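Internalin C2 (Listeria monocytogenes serotype 4b str. F2365, PDB 4FHO) is a leucine-rich repeat protein of the internalin family that probably takes part in adhesion to, or invasion of, host cells. Local coordinates at residues L118-T123 with L140-N145; L162-N167 with T182-D187; A44-I49 with I65-N70. One frame throughout, in Å; residues are numbered along the deposited sequence.

Interaction 1 of 3, residues L118-T123 with L140-N145; sequences LDLTST and LYLDLN
The amide of Asn145 ties the two turns together. Its ND2 donates to Leu120 O at 2.8 Å and also to Leu142 O in its own turn, both close to the amide plane. Its OD1 takes the N-H of Thr123 on a lone pair at 2.9 Å. With CG beside the backbone N (chi1 -72°), the amide reaches back between the two chains. The carbonyl oxygen of the buried Leu120 is gripped twice, because Thr123 OG1 also donates to it.

Backbone bonds carry the pairing along the turns. Tyr141 N meets Leu118 O at 3.0 Å, nearly along the C=O axis, and Leu120 N returns to Tyr141 O. Further on, Ser122 N bonds Asp143 O at 3.0 Å.

On the Tyr141 face, Asp119 OD1 accepts from Thr121 N on its anti lone pair, an Asx turn, and from Thr121 OG1 on its syn lone pair at 2.6 Å. Both bonds fix the carboxylate beside Tyr141 CB. A water donates to Thr121 OG1 and Asp143 OD2, linking two side chains that lie side by side. Asp143 OD2 has its protein partner in Ser163 OG. At the exposed bend, Ser122 OG lies against Leu144 CB.

On the other face, Leu118 and Leu140 run side by side, CB to CD1 3.9 Å. Leu120 CD1 likewise rests on Leu142 CD2 at 4.0 Å.

Strands 117-119 and 139-141 are parallel neighbours in the long sheet. Strand 95-97 flanks the first, and strand 161-163 flanks the second, where Leu140 packs on Leu162.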
ATOM      1  N   LEU A 118       2.002   2.012  -2.015  1.00 52.86           N
ATOM      2  CA  LEU A 118       1.153   1.325  -1.051  1.00 56.42           C
ATOM      3  C   LEU A 118       1.048  -0.155  -1.395  1.00 51.12           C
ATOM      4  O   LEU A 118       0.649  -0.491  -2.506  1.00 56.76           O
ATOM      5  CB  LEU A 118      -0.239   1.964  -1.047  1.00 57.97           C
ATOM      6  CG  LEU A 118      -1.295   1.398  -0.110  1.00 56.33           C
ATOM      7  CD1 LEU A 118      -0.745   1.378   1.305  1.00 51.82           C
ATOM      8  CD2 LEU A 118      -2.568   2.243  -0.173  1.00 50.22           C
ATOM      9  N   ASP A 119       1.429  -1.022  -0.466  1.00 51.11           N
ATOM     10  CA  ASP A 119       1.326  -2.480  -0.658  1.00 49.37           C
ATOM     11  C   ASP A 119       0.312  -3.075   0.314  1.00 51.34           C
ATOM     12  O   ASP A 119       0.585  -3.194   1.517  1.00 50.09           O
ATOM     13  CB  ASP A 119       2.686  -3.149  -0.514  1.00 49.37           C
ATOM     14  CG  ASP A 119       2.685  -4.628  -0.916  1.00 58.12           C
ATOM     15  OD1 ASP A 119       1.624  -5.259  -1.142  1.00 54.08           O
ATOM     16  OD2 ASP A 119       3.787  -5.178  -1.000  1.00 57.41           O
ATOM     17  N   LEU A 120      -0.824  -3.499  -0.243  1.00 49.90           N
ATOM     18  CA  LEU A 120      -1.912  -4.132   0.503  1.00 48.39           C
ATOM     19  C   LEU A 120      -2.181  -5.580   0.046  1.00 45.55           C
ATOM     20  O   LEU A 120      -3.288  -6.109   0.224  1.00 49.23           O
ATOM     21  CB  LEU A 120      -3.179  -3.266   0.423  1.00 50.75           C
ATOM     22  CG  LEU A 120      -3.066  -1.857   1.005  1.00 58.12           C
ATOM     23  CD1 LEU A 120      -4.309  -1.076   0.596  1.00 52.04           C
ATOM     24  CD2 LEU A 120      -2.852  -1.867   2.525  1.00 52.69           C
ATOM     25  N   THR A 121      -1.134  -6.233  -0.482  1.00 49.37           N
ATOM     26  CA  THR A 121      -1.169  -7.651  -0.856  1.00 48.13           C
ATOM     27  C   THR A 121      -1.579  -8.539   0.329  1.00 49.57           C
ATOM     28  O   THR A 121      -1.042  -8.383   1.387  1.00 48.24           O
ATOM     29  CB  THR A 121       0.199  -8.108  -1.405  1.00 48.67           C
ATOM     30  OG1 THR A 121       0.576  -7.259  -2.518  1.00 49.16           O
ATOM     31  CG2 THR A 121       0.157  -9.586  -1.828  1.00 51.00           C
ATOM     32  N   SER A 122      -2.564  -9.415   0.141  1.00 44.61           N
ATOM     33  CA  SER A 122      -2.970 -10.414   1.159  1.00 52.85           C
ATOM     34  C   SER A 122      -3.318  -9.772   2.498  1.00 50.08           C
ATOM     35  O   SER A 122      -2.726 -10.115   3.517  1.00 48.76           O
ATOM     36  CB  SER A 122      -1.862 -11.480   1.348  1.00 48.53           C
ATOM     37  OG  SER A 122      -1.514 -12.068   0.122  1.00 56.70           O
ATOM     38  N   THR A 123      -4.178  -8.754   2.460  1.00 50.46           N
ATOM     39  CA  THR A 123      -4.630  -8.046   3.671  1.00 47.51           C
ATOM     40  C   THR A 123      -6.078  -8.343   4.056  1.00 47.03           C
ATOM     41  O   THR A 123      -6.619  -7.714   4.972  1.00 50.79           O
ATOM     42  CB  THR A 123      -4.323  -6.543   3.596  1.00 49.09           C
ATOM     43  OG1 THR A 123      -4.907  -5.971   2.424  1.00 53.30           O
ATOM     44  CG2 THR A 123      -2.783  -6.343   3.558  1.00 45.29           C
ATOM     45  N   LEU A 140       0.635   0.803  -6.555  1.00 55.71           N
ATOM     46  CA  LEU A 140      -0.391   0.192  -5.733  1.00 55.97           C
ATOM     47  C   LEU A 140      -0.429  -1.310  -5.949  1.00 52.97           C
ATOM     48  O   LEU A 140      -0.618  -1.751  -7.076  1.00 54.66           O
ATOM     49  CB  LEU A 140      -1.749   0.830  -6.033  1.00 52.98           C
ATOM     50  CG  LEU A 140      -2.936   0.346  -5.189  1.00 61.83           C
ATOM     51  CD1 LEU A 140      -2.684   0.451  -3.673  1.00 54.17           C
ATOM     52  CD2 LEU A 140      -4.208   1.099  -5.576  1.00 59.85           C
ATOM     53  N   TYR A 141      -0.234  -2.080  -4.873  1.00 48.11           N
ATOM     54  CA  TYR A 141      -0.429  -3.535  -4.897  1.00 53.06           C
ATOM     55  C   TYR A 141      -1.698  -3.901  -4.134  1.00 54.63           C
ATOM     56  O   TYR A 141      -1.779  -3.693  -2.927  1.00 52.96           O
ATOM     57  CB  TYR A 141       0.755  -4.284  -4.282  1.00 52.86           C
ATOM     58  CG  TYR A 141       2.133  -3.937  -4.792  1.00 49.43           C
ATOM     59  CD1 TYR A 141       2.850  -2.857  -4.261  1.00 59.52           C
ATOM     60  CD2 TYR A 141       2.767  -4.727  -5.768  1.00 59.99           C
ATOM     61  CE1 TYR A 141       4.149  -2.550  -4.713  1.00 53.56           C
ATOM     62  CE2 TYR A 141       4.056  -4.420  -6.233  1.00 60.43           C
ATOM     63  CZ  TYR A 141       4.741  -3.338  -5.697  1.00 59.78           C
ATOM     64  OH  TYR A 141       6.006  -3.034  -6.131  1.00 64.53           O
ATOM     65  N   LEU A 142      -2.651  -4.513  -4.831  1.00 54.50           N
ATOM     66  CA  LEU A 142      -3.906  -4.990  -4.244  1.00 53.35           C
ATOM     67  C   LEU A 142      -4.125  -6.504  -4.405  1.00 53.17           C
ATOM     68  O   LEU A 142      -5.233  -6.984  -4.217  1.00 56.91           O
ATOM     69  CB  LEU A 142      -5.056  -4.210  -4.884  1.00 50.88           C
ATOM     70  CG  LEU A 142      -5.129  -2.717  -4.539  1.00 63.08           C
ATOM     71  CD1 LEU A 142      -6.282  -2.034  -5.284  1.00 59.58           C
ATOM     72  CD2 LEU A 142      -5.265  -2.445  -3.046  1.00 57.71           C
ATOM     73  N   ASP A 143      -3.051  -7.250  -4.678  1.00 50.23           N
ATOM     74  CA  ASP A 143      -3.128  -8.676  -5.036  1.00 53.86           C
ATOM     75  C   ASP A 143      -3.554  -9.549  -3.880  1.00 50.77           C
ATOM     76  O   ASP A 143      -3.272  -9.218  -2.747  1.00 49.28           O
ATOM     77  CB  ASP A 143      -1.763  -9.207  -5.496  1.00 57.69           C
ATOM     78  CG  ASP A 143      -1.193  -8.391  -6.616  1.00 60.61           C
ATOM     79  OD1 ASP A 143      -1.539  -8.644  -7.778  1.00 72.72           O
ATOM     80  OD2 ASP A 143      -0.459  -7.437  -6.307  1.00 64.81           O
ATOM     81  N   LEU A 144      -4.228 -10.658  -4.188  1.00 46.69           N
ATOM     82  CA  LEU A 144      -4.532 -11.719  -3.205  1.00 50.78           C
ATOM     83  C   LEU A 144      -5.501 -11.227  -2.095  1.00 50.80           C
ATOM     84  O   LEU A 144      -5.306 -11.477  -0.913  1.00 47.82           O
ATOM     85  CB  LEU A 144      -3.243 -12.335  -2.642  1.00 51.11           C
ATOM     86  CG  LEU A 144      -2.287 -12.972  -3.681  1.00 57.16           C
ATOM     87  CD1 LEU A 144      -0.831 -13.016  -3.204  1.00 56.05           C
ATOM     88  CD2 LEU A 144      -2.809 -14.360  -3.954  1.00 52.87           C
ATOM     89  N   ASN A 145      -6.522 -10.504  -2.515  1.00 52.38           N
ATOM     90  CA  ASN A 145      -7.613 -10.042  -1.671  1.00 50.52           C
ATOM     91  C   ASN A 145      -8.931 -10.565  -2.268  1.00 55.16           C
ATOM     92  O   ASN A 145      -8.925 -11.551  -3.014  1.00 55.15           O
ATOM     93  CB  ASN A 145      -7.491  -8.514  -1.556  1.00 49.71           C
ATOM     94  CG  ASN A 145      -6.316  -8.101  -0.685  1.00 49.82           C
ATOM     95  OD1 ASN A 145      -6.252  -8.476   0.460  1.00 50.52           O
ATOM     96  ND2 ASN A 145      -5.376  -7.354  -1.240  1.00 46.89           N
TER
HETATM   97  O   HOH W   1       1.654  -8.445  -4.746  1.00 60.90           O

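Interaction 2 of 3, residues L162-N167 with T182-D187; sequences LSIGNN and TTLRAD. With SO4 (sulfate ion), chain C.
Leu162 and Leu184 share one shape: CG anti to the backbone N, chi1 178° in each. Paired in parallel register and with the same chi1, they lie side by side and point the same way, with Leu162 CD2 4.0 Å from Leu184 CD1. Ile164 takes the crowded position, CG1 between the backbone N and the carbonyl carbon (chi1 56°). This sets CG1 3.7 Å from Ala186 CB, so the branch leans over the small side chain.

On the other face, Arg185 has CG anti to the carbonyl carbon, and its chain is extended from CG to NE. Its CB passes Ser163 OG, whose polar partner is Asp143. The guanidinium travels on to a sulfate, probably from the crystallisation liquor, which sits at its edge. NH1 donates to sulfate O2 at 2.8 Å and NH2 to O4 at 2.9 Å; NH1 to O4 is weak. NE forms a salt bridge with Glu205, so anions hold two sides of the group, which probably favours its charged state.

Backbone bonds fix the pairing. Leu162 N donates to Thr183 O, and Arg185 N donates to Leu162 O at 3.0 Å. Ile164 N meets Arg185 O at 2.7 Å, nearly along the C=O axis. Past the strands, Asn166 N bonds Asp187 O at 2.8 Å. Gly165 CA comes to 3.1 Å from Asp187 O, a close approach made without a side chain.

Parallel strands one turn apart, with leucines turned into the core and residues such as Ser163 and Arg185 on the opposite, concave face of the sheet, are characteristic of the leucine-rich repeat solenoid.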
ATOM      1  N   LEU A 162      -0.009  -0.767 -11.212  1.00 60.82           N
ATOM      2  CA  LEU A 162      -1.198  -1.287 -10.523  1.00 61.32           C
ATOM      3  C   LEU A 162      -1.193  -2.806 -10.606  1.00 60.34           C
ATOM      4  O   LEU A 162      -1.200  -3.360 -11.697  1.00 67.12           O
ATOM      5  CB  LEU A 162      -2.491  -0.735 -11.129  1.00 60.72           C
ATOM      6  CG  LEU A 162      -3.843  -1.206 -10.551  1.00 62.27           C
ATOM      7  CD1 LEU A 162      -3.946  -0.969  -9.039  1.00 61.17           C
ATOM      8  CD2 LEU A 162      -5.026  -0.559 -11.261  1.00 58.27           C
ATOM      9  N   SER A 163      -1.233  -3.462  -9.447  1.00 57.06           N
ATOM     10  CA  SER A 163      -1.283  -4.900  -9.363  1.00 52.24           C
ATOM     11  C   SER A 163      -2.563  -5.296  -8.632  1.00 57.33           C
ATOM     12  O   SER A 163      -2.730  -4.968  -7.463  1.00 53.05           O
ATOM     13  CB  SER A 163      -0.032  -5.382  -8.638  1.00 62.69           C
ATOM     14  OG  SER A 163       0.135  -6.749  -8.802  1.00 61.47           O
ATOM     15  N   ILE A 164      -3.445  -6.011  -9.332  1.00 54.17           N
ATOM     16  CA  ILE A 164      -4.762  -6.435  -8.830  1.00 58.85           C
ATOM     17  C   ILE A 164      -5.038  -7.930  -9.051  1.00 53.63           C
ATOM     18  O   ILE A 164      -6.191  -8.360  -9.016  1.00 55.62           O
ATOM     19  CB  ILE A 164      -5.899  -5.583  -9.454  1.00 62.74           C
ATOM     20  CG1 ILE A 164      -5.867  -5.638 -10.987  1.00 65.37           C
ATOM     21  CG2 ILE A 164      -5.821  -4.142  -8.953  1.00 63.94           C
ATOM     22  CD1 ILE A 164      -7.143  -5.138 -11.635  1.00 63.98           C
ATOM     23  N   GLY A 165      -3.982  -8.732  -9.204  1.00 57.26           N
ATOM     24  CA  GLY A 165      -4.113 -10.172  -9.431  1.00 56.84           C
ATOM     25  C   GLY A 165      -4.736 -10.926  -8.274  1.00 56.48           C
ATOM     26  O   GLY A 165      -4.675 -10.465  -7.152  1.00 56.38           O
ATOM     27  N   ASN A 166      -5.399 -12.044  -8.562  1.00 54.95           N
ATOM     28  CA  ASN A 166      -6.096 -12.858  -7.547  1.00 53.99           C
ATOM     29  C   ASN A 166      -7.118 -12.042  -6.743  1.00 54.82           C
ATOM     30  O   ASN A 166      -6.998 -11.893  -5.530  1.00 53.28           O
ATOM     31  CB  ASN A 166      -5.087 -13.574  -6.632  1.00 53.92           C
ATOM     32  CG  ASN A 166      -4.166 -14.499  -7.397  1.00 60.86           C
ATOM     33  OD1 ASN A 166      -4.524 -15.632  -7.686  1.00 57.60           O
ATOM     34  ND2 ASN A 166      -2.984 -14.019  -7.729  1.00 57.62           N
ATOM     35  N   ASN A 167      -8.046 -11.422  -7.463  1.00 52.19           N
ATOM     36  CA  ASN A 167      -9.193 -10.742  -6.873  1.00 53.63           C
ATOM     37  C   ASN A 167     -10.452 -11.243  -7.610  1.00 58.10           C
ATOM     38  O   ASN A 167     -10.402 -12.314  -8.213  1.00 61.60           O
ATOM     39  CB  ASN A 167      -8.946  -9.219  -6.924  1.00 54.30           C
ATOM     40  CG  ASN A 167      -8.084  -8.729  -5.786  1.00 51.60           C
ATOM     41  OD1 ASN A 167      -8.525  -8.723  -4.658  1.00 52.72           O
ATOM     42  ND2 ASN A 167      -6.844  -8.327  -6.073  1.00 49.17           N
ATOM     43  N   THR A 182       2.166   2.107 -16.741  1.00 72.95           N
ATOM     44  CA  THR A 182       3.060   1.260 -17.535  1.00 69.38           C
ATOM     45  C   THR A 182       2.904  -0.242 -17.248  1.00 69.44           C
ATOM     46  O   THR A 182       3.211  -1.055 -18.129  1.00 75.65           O
ATOM     47  CB  THR A 182       4.533   1.688 -17.377  1.00 75.96           C
ATOM     48  OG1 THR A 182       4.855   1.804 -15.988  1.00 67.47           O
ATOM     49  CG2 THR A 182       4.777   3.023 -18.061  1.00 71.69           C
ATOM     50  N   THR A 183       2.444  -0.615 -16.048  1.00 62.21           N
ATOM     51  CA  THR A 183       2.207  -2.014 -15.691  1.00 63.91           C
ATOM     52  C   THR A 183       0.815  -2.200 -15.110  1.00 63.41           C
ATOM     53  O   THR A 183       0.424  -1.492 -14.160  1.00 61.62           O
ATOM     54  CB  THR A 183       3.262  -2.522 -14.696  1.00 65.93           C
ATOM     55  OG1 THR A 183       4.565  -2.374 -15.271  1.00 64.77           O
ATOM     56  CG2 THR A 183       3.010  -3.989 -14.324  1.00 64.68           C
ATOM     57  N   LEU A 184       0.060  -3.128 -15.704  1.00 62.90           N
ATOM     58  CA  LEU A 184      -1.185  -3.622 -15.137  1.00 63.10           C
ATOM     59  C   LEU A 184      -1.029  -5.117 -14.991  1.00 67.40           C
ATOM     60  O   LEU A 184      -0.928  -5.822 -15.986  1.00 70.74           O
ATOM     61  CB  LEU A 184      -2.402  -3.312 -16.005  1.00 62.35           C
ATOM     62  CG  LEU A 184      -3.743  -3.857 -15.483  1.00 65.60           C
ATOM     63  CD1 LEU A 184      -4.090  -3.250 -14.125  1.00 70.52           C
ATOM     64  CD2 LEU A 184      -4.877  -3.626 -16.466  1.00 67.17           C
ATOM     65  N   ARG A 185      -1.024  -5.597 -13.748  1.00 57.25           N
ATOM     66  CA  ARG A 185      -0.995  -7.021 -13.462  1.00 54.47           C
ATOM     67  C   ARG A 185      -2.343  -7.416 -12.886  1.00 62.04           C
ATOM     68  O   ARG A 185      -2.717  -6.938 -11.814  1.00 59.59           O
ATOM     69  CB  ARG A 185       0.129  -7.338 -12.500  1.00 58.71           C
ATOM     70  CG  ARG A 185       1.489  -7.244 -13.164  1.00 62.33           C
ATOM     71  CD  ARG A 185       2.548  -7.634 -12.174  1.00 65.24           C
ATOM     72  NE  ARG A 185       3.857  -7.709 -12.797  1.00 70.42           N
ATOM     73  CZ  ARG A 185       4.954  -8.167 -12.200  1.00 70.70           C
ATOM     74  NH1 ARG A 185       4.940  -8.592 -10.928  1.00 77.81           N
ATOM     75  NH2 ARG A 185       6.091  -8.178 -12.876  1.00 68.61           N
ATOM     76  N   ALA A 186      -3.072  -8.259 -13.617  1.00 60.82           N
ATOM     77  CA  ALA A 186      -4.454  -8.616 -13.290  1.00 60.44           C
ATOM     78  C   ALA A 186      -4.773 -10.092 -13.532  1.00 56.94           C
ATOM     79  O   ALA A 186      -5.923 -10.424 -13.832  1.00 63.25           O
ATOM     80  CB  ALA A 186      -5.412  -7.713 -14.056  1.00 57.54           C
ATOM     81  N   ASP A 187      -3.780 -10.972 -13.318  1.00 58.86           N
ATOM     82  CA  ASP A 187      -3.991 -12.433 -13.460  1.00 58.32           C
ATOM     83  C   ASP A 187      -5.034 -12.919 -12.437  1.00 64.77           C
ATOM     84  O   ASP A 187      -4.989 -12.500 -11.294  1.00 61.06           O
ATOM     85  CB  ASP A 187      -2.693 -13.239 -13.240  1.00 65.28           C
ATOM     86  CG  ASP A 187      -1.666 -13.073 -14.365  1.00 67.59           C
ATOM     87  OD1 ASP A 187      -2.002 -12.541 -15.438  1.00 71.62           O
ATOM     88  OD2 ASP A 187      -0.502 -13.511 -14.187  1.00 62.08           O
TER
HETATM   89  S   SO4 C 600       8.184  -9.414  -9.699  1.00119.31           S
HETATM   90  O1  SO4 C 600       8.681 -10.728 -10.192  1.00 93.03           O
HETATM   91  O2  SO4 C 600       6.854  -9.593  -9.069  1.00 91.94           O
HETATM   92  O3  SO4 C 600       9.123  -8.843  -8.698  1.00105.02           O
HETATM   93  O4  SO4 C 600       8.076  -8.482 -10.845  1.00 88.62           O

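Interaction 3 of 3, residues A44-I49 with I65-N70; sequences ADLDGI and IQYLNN
Two side-chain amides make the polar part of the contact, and both grip Asp47. Asn69 ND2 donates to Asp47 OD1 at 2.7 Å, on the syn lone pair and close to the Asn69 amide plane. The carboxylate and this amide are twisted 47° apart, although the two side chains run side by side. Asn70 ND2 donates to the backbone O of Asp47 at 2.9 Å, in the carbonyl plane and on a lone pair. These amides have further partners: Asn69 ND2 also bonds Glu7 O, and Asn70 OD1 accepts from Lys92.

The apolar part gathers round Leu68. This residue is the centre of an inverse gamma turn, and its CG stands beside the backbone N (chi1 -50°). Its CD2 is the meeting point: it touches Leu46 CD2 at 3.7 Å, in a crossing near a right angle, and Ile49 CD1 at 3.8 Å. Leu46 sends its other branch, CD1, to Tyr67 CB, also at 3.7 Å. Helix 22-31 adds to this cluster through Val28, which touches both Leu46 and Ile49.

The contact joins the end of helix 43-47 to the loop between strands 51-53 and 73-75. Its chemistry is mixed: aliphatic branches interlock on the buried side, while amides hold one carboxylate oxygen and one carbonyl near the helix end. The N-terminal helical cap is thereby fastened to the first turns of the repeat solenoid.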
ATOM      1  N   ALA A  44      12.826  14.365  20.013  1.00 86.69           N
ATOM      2  CA  ALA A  44      13.837  14.597  18.957  1.00 91.09           C
ATOM      3  C   ALA A  44      14.412  13.304  18.341  1.00 84.33           C
ATOM      4  O   ALA A  44      14.637  13.259  17.130  1.00 86.87           O
ATOM      5  CB  ALA A  44      14.968  15.475  19.473  1.00 95.43           C
ATOM      6  N   ASP A  45      14.644  12.277  19.169  1.00 80.34           N
ATOM      7  CA  ASP A  45      15.091  10.947  18.678  1.00 81.59           C
ATOM      8  C   ASP A  45      14.034  10.317  17.781  1.00 76.10           C
ATOM      9  O   ASP A  45      14.352   9.789  16.718  1.00 75.04           O
ATOM     10  CB  ASP A  45      15.364   9.964  19.823  1.00 83.72           C
ATOM     11  CG  ASP A  45      16.504  10.392  20.714  1.00 85.13           C
ATOM     12  OD1 ASP A  45      17.649  10.441  20.226  1.00 90.81           O
ATOM     13  OD2 ASP A  45      16.247  10.654  21.906  1.00 87.91           O
ATOM     14  N   LEU A  46      12.779  10.383  18.228  1.00 74.78           N
ATOM     15  CA  LEU A  46      11.634   9.898  17.444  1.00 71.92           C
ATOM     16  C   LEU A  46      11.442  10.700  16.146  1.00 71.06           C
ATOM     17  O   LEU A  46      11.202  10.110  15.097  1.00 71.57           O
ATOM     18  CB  LEU A  46      10.354   9.900  18.300  1.00 66.01           C
ATOM     19  CG  LEU A  46      10.324   9.009  19.552  1.00 65.29           C
ATOM     20  CD1 LEU A  46       8.953   9.022  20.192  1.00 62.55           C
ATOM     21  CD2 LEU A  46      10.694   7.569  19.202  1.00 65.60           C
ATOM     22  N   ASP A  47      11.587  12.028  16.218  1.00 73.33           N
ATOM     23  CA  ASP A  47      11.496  12.900  15.021  1.00 73.48           C
ATOM     24  C   ASP A  47      12.608  12.673  13.973  1.00 77.32           C
ATOM     25  O   ASP A  47      12.418  13.036  12.808  1.00 72.09           O
ATOM     26  CB  ASP A  47      11.400  14.396  15.416  1.00 80.73           C
ATOM     27  CG  ASP A  47      10.013  14.797  15.965  1.00 83.92           C
ATOM     28  OD1 ASP A  47       8.998  14.124  15.700  1.00 92.01           O
ATOM     29  OD2 ASP A  47       9.926  15.814  16.669  1.00 87.08           O
ATOM     30  N   GLY A  48      13.738  12.071  14.375  1.00 73.38           N
ATOM     31  CA  GLY A  48      14.814  11.677  13.457  1.00 71.76           C
ATOM     32  C   GLY A  48      14.666  10.324  12.754  1.00 69.25           C
ATOM     33  O   GLY A  48      15.525   9.977  11.954  1.00 70.97           O
ATOM     34  N   ILE A  49      13.599   9.560  13.037  1.00 63.73           N
ATOM     35  CA  ILE A  49      13.346   8.278  12.344  1.00 65.21           C
ATOM     36  C   ILE A  49      12.655   8.565  11.008  1.00 65.56           C
ATOM     37  O   ILE A  49      11.488   8.958  10.978  1.00 63.12           O
ATOM     38  CB  ILE A  49      12.499   7.285  13.184  1.00 60.43           C
ATOM     39  CG1 ILE A  49      13.179   7.010  14.530  1.00 65.32           C
ATOM     40  CG2 ILE A  49      12.303   5.966  12.419  1.00 56.56           C
ATOM     41  CD1 ILE A  49      12.424   6.075  15.445  1.00 61.73           C
ATOM     42  N   ILE A  65       3.623   4.561  16.943  1.00 60.82           N
ATOM     43  CA  ILE A  65       3.982   5.073  15.609  1.00 63.45           C
ATOM     44  C   ILE A  65       3.526   6.518  15.398  1.00 63.54           C
ATOM     45  O   ILE A  65       4.210   7.273  14.687  1.00 62.74           O
ATOM     46  CB  ILE A  65       3.486   4.130  14.462  1.00 67.31           C
ATOM     47  CG1 ILE A  65       4.368   4.236  13.227  1.00 72.69           C
ATOM     48  CG2 ILE A  65       2.046   4.415  14.071  1.00 84.78           C
ATOM     49  CD1 ILE A  65       5.656   3.475  13.365  1.00 84.20           C
ATOM     50  N   GLN A  66       2.412   6.908  16.046  1.00 60.26           N
ATOM     51  CA  GLN A  66       1.883   8.274  15.984  1.00 64.21           C
ATOM     52  C   GLN A  66       2.897   9.371  16.332  1.00 66.00           C
ATOM     53  O   GLN A  66       2.760  10.504  15.861  1.00 72.77           O
ATOM     54  CB  GLN A  66       0.593   8.427  16.842  1.00 63.64           C
ATOM     55  CG  GLN A  66       0.732   8.306  18.353  1.00 66.53           C
ATOM     56  CD  GLN A  66       0.496   6.916  18.910  1.00 64.80           C
ATOM     57  OE1 GLN A  66       0.911   5.913  18.321  1.00 62.60           O
ATOM     58  NE2 GLN A  66      -0.136   6.851  20.086  1.00 64.03           N
ATOM     59  N   TYR A  67       3.897   9.021  17.155  1.00 68.90           N
ATOM     60  CA  TYR A  67       4.962   9.947  17.576  1.00 70.09           C
ATOM     61  C   TYR A  67       6.071  10.099  16.539  1.00 66.22           C
ATOM     62  O   TYR A  67       6.877  11.025  16.644  1.00 67.92           O
ATOM     63  CB  TYR A  67       5.553   9.539  18.939  1.00 62.93           C
ATOM     64  CG  TYR A  67       4.525   9.480  20.037  1.00 66.11           C
ATOM     65  CD1 TYR A  67       3.954  10.660  20.547  1.00 67.53           C
ATOM     66  CD2 TYR A  67       4.090   8.258  20.565  1.00 63.97           C
ATOM     67  CE1 TYR A  67       2.969  10.617  21.536  1.00 73.36           C
ATOM     68  CE2 TYR A  67       3.136   8.207  21.578  1.00 72.03           C
ATOM     69  CZ  TYR A  67       2.577   9.390  22.062  1.00 73.29           C
ATOM     70  OH  TYR A  67       1.625   9.337  23.052  1.00 83.53           O
ATOM     71  N   LEU A  68       6.118   9.215  15.542  1.00 63.33           N
ATOM     72  CA  LEU A  68       7.117   9.304  14.478  1.00 64.03           C
ATOM     73  C   LEU A  68       6.613  10.287  13.398  1.00 68.85           C
ATOM     74  O   LEU A  68       6.209   9.872  12.306  1.00 74.64           O
ATOM     75  CB  LEU A  68       7.455   7.907  13.935  1.00 67.33           C
ATOM     76  CG  LEU A  68       7.810   6.841  14.986  1.00 61.99           C
ATOM     77  CD1 LEU A  68       8.220   5.560  14.284  1.00 58.31           C
ATOM     78  CD2 LEU A  68       8.907   7.288  15.929  1.00 66.01           C
ATOM     79  N   ASN A  69       6.680  11.588  13.720  1.00 72.70           N
ATOM     80  CA  ASN A  69       6.113  12.667  12.870  1.00 73.91           C
ATOM     81  C   ASN A  69       6.698  12.709  11.454  1.00 74.54           C
ATOM     82  O   ASN A  69       5.955  12.858  10.490  1.00 73.16           O
ATOM     83  CB  ASN A  69       6.274  14.054  13.508  1.00 84.64           C
ATOM     84  CG  ASN A  69       5.528  14.192  14.814  1.00 80.39           C
ATOM     85  OD1 ASN A  69       4.297  14.080  14.864  1.00 74.73           O
ATOM     86  ND2 ASN A  69       6.272  14.424  15.885  1.00 77.68           N
ATOM     87  N   ASN A  70       8.018  12.542  11.347  1.00 64.52           N
ATOM     88  CA  ASN A  70       8.743  12.652  10.078  1.00 66.91           C
ATOM     89  C   ASN A  70       9.007  11.302   9.390  1.00 69.12           C
ATOM     90  O   ASN A  70       9.866  11.235   8.507  1.00 69.60           O
ATOM     91  CB  ASN A  70      10.063  13.420  10.304  1.00 71.08           C
ATOM     92  CG  ASN A  70       9.833  14.797  10.910  1.00 72.16           C
ATOM     93  OD1 ASN A  70       8.885  15.485  10.544  1.00 75.95           O
ATOM     94  ND2 ASN A  70      10.683  15.189  11.855  1.00 70.20           N
TER

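In the fold
Interactions 1 and 2 are successive parts of one parallel sheet, with centres 10 Å apart. Strands 139-141 and 161-163 are neighbours in it, so the two contacts touch directly. Asp143 OD2 lies 2.7 Å from Ser163 OG, a probable hydrogen bond, and Leu142 N lies 2.7 Å from Ser163 O. The sulfate, bound by Arg185, belongs to interaction 2 alone. Interaction 3 has its centre 26 Å from that of interaction 1 and 34 Å from that of interaction 2, with no touch to either. It lies across the chain's centre from interaction 2. Interaction 3 joins the N-terminal cap to the start of the solenoid, and interactions 1 and 2 pair successive strands further along it.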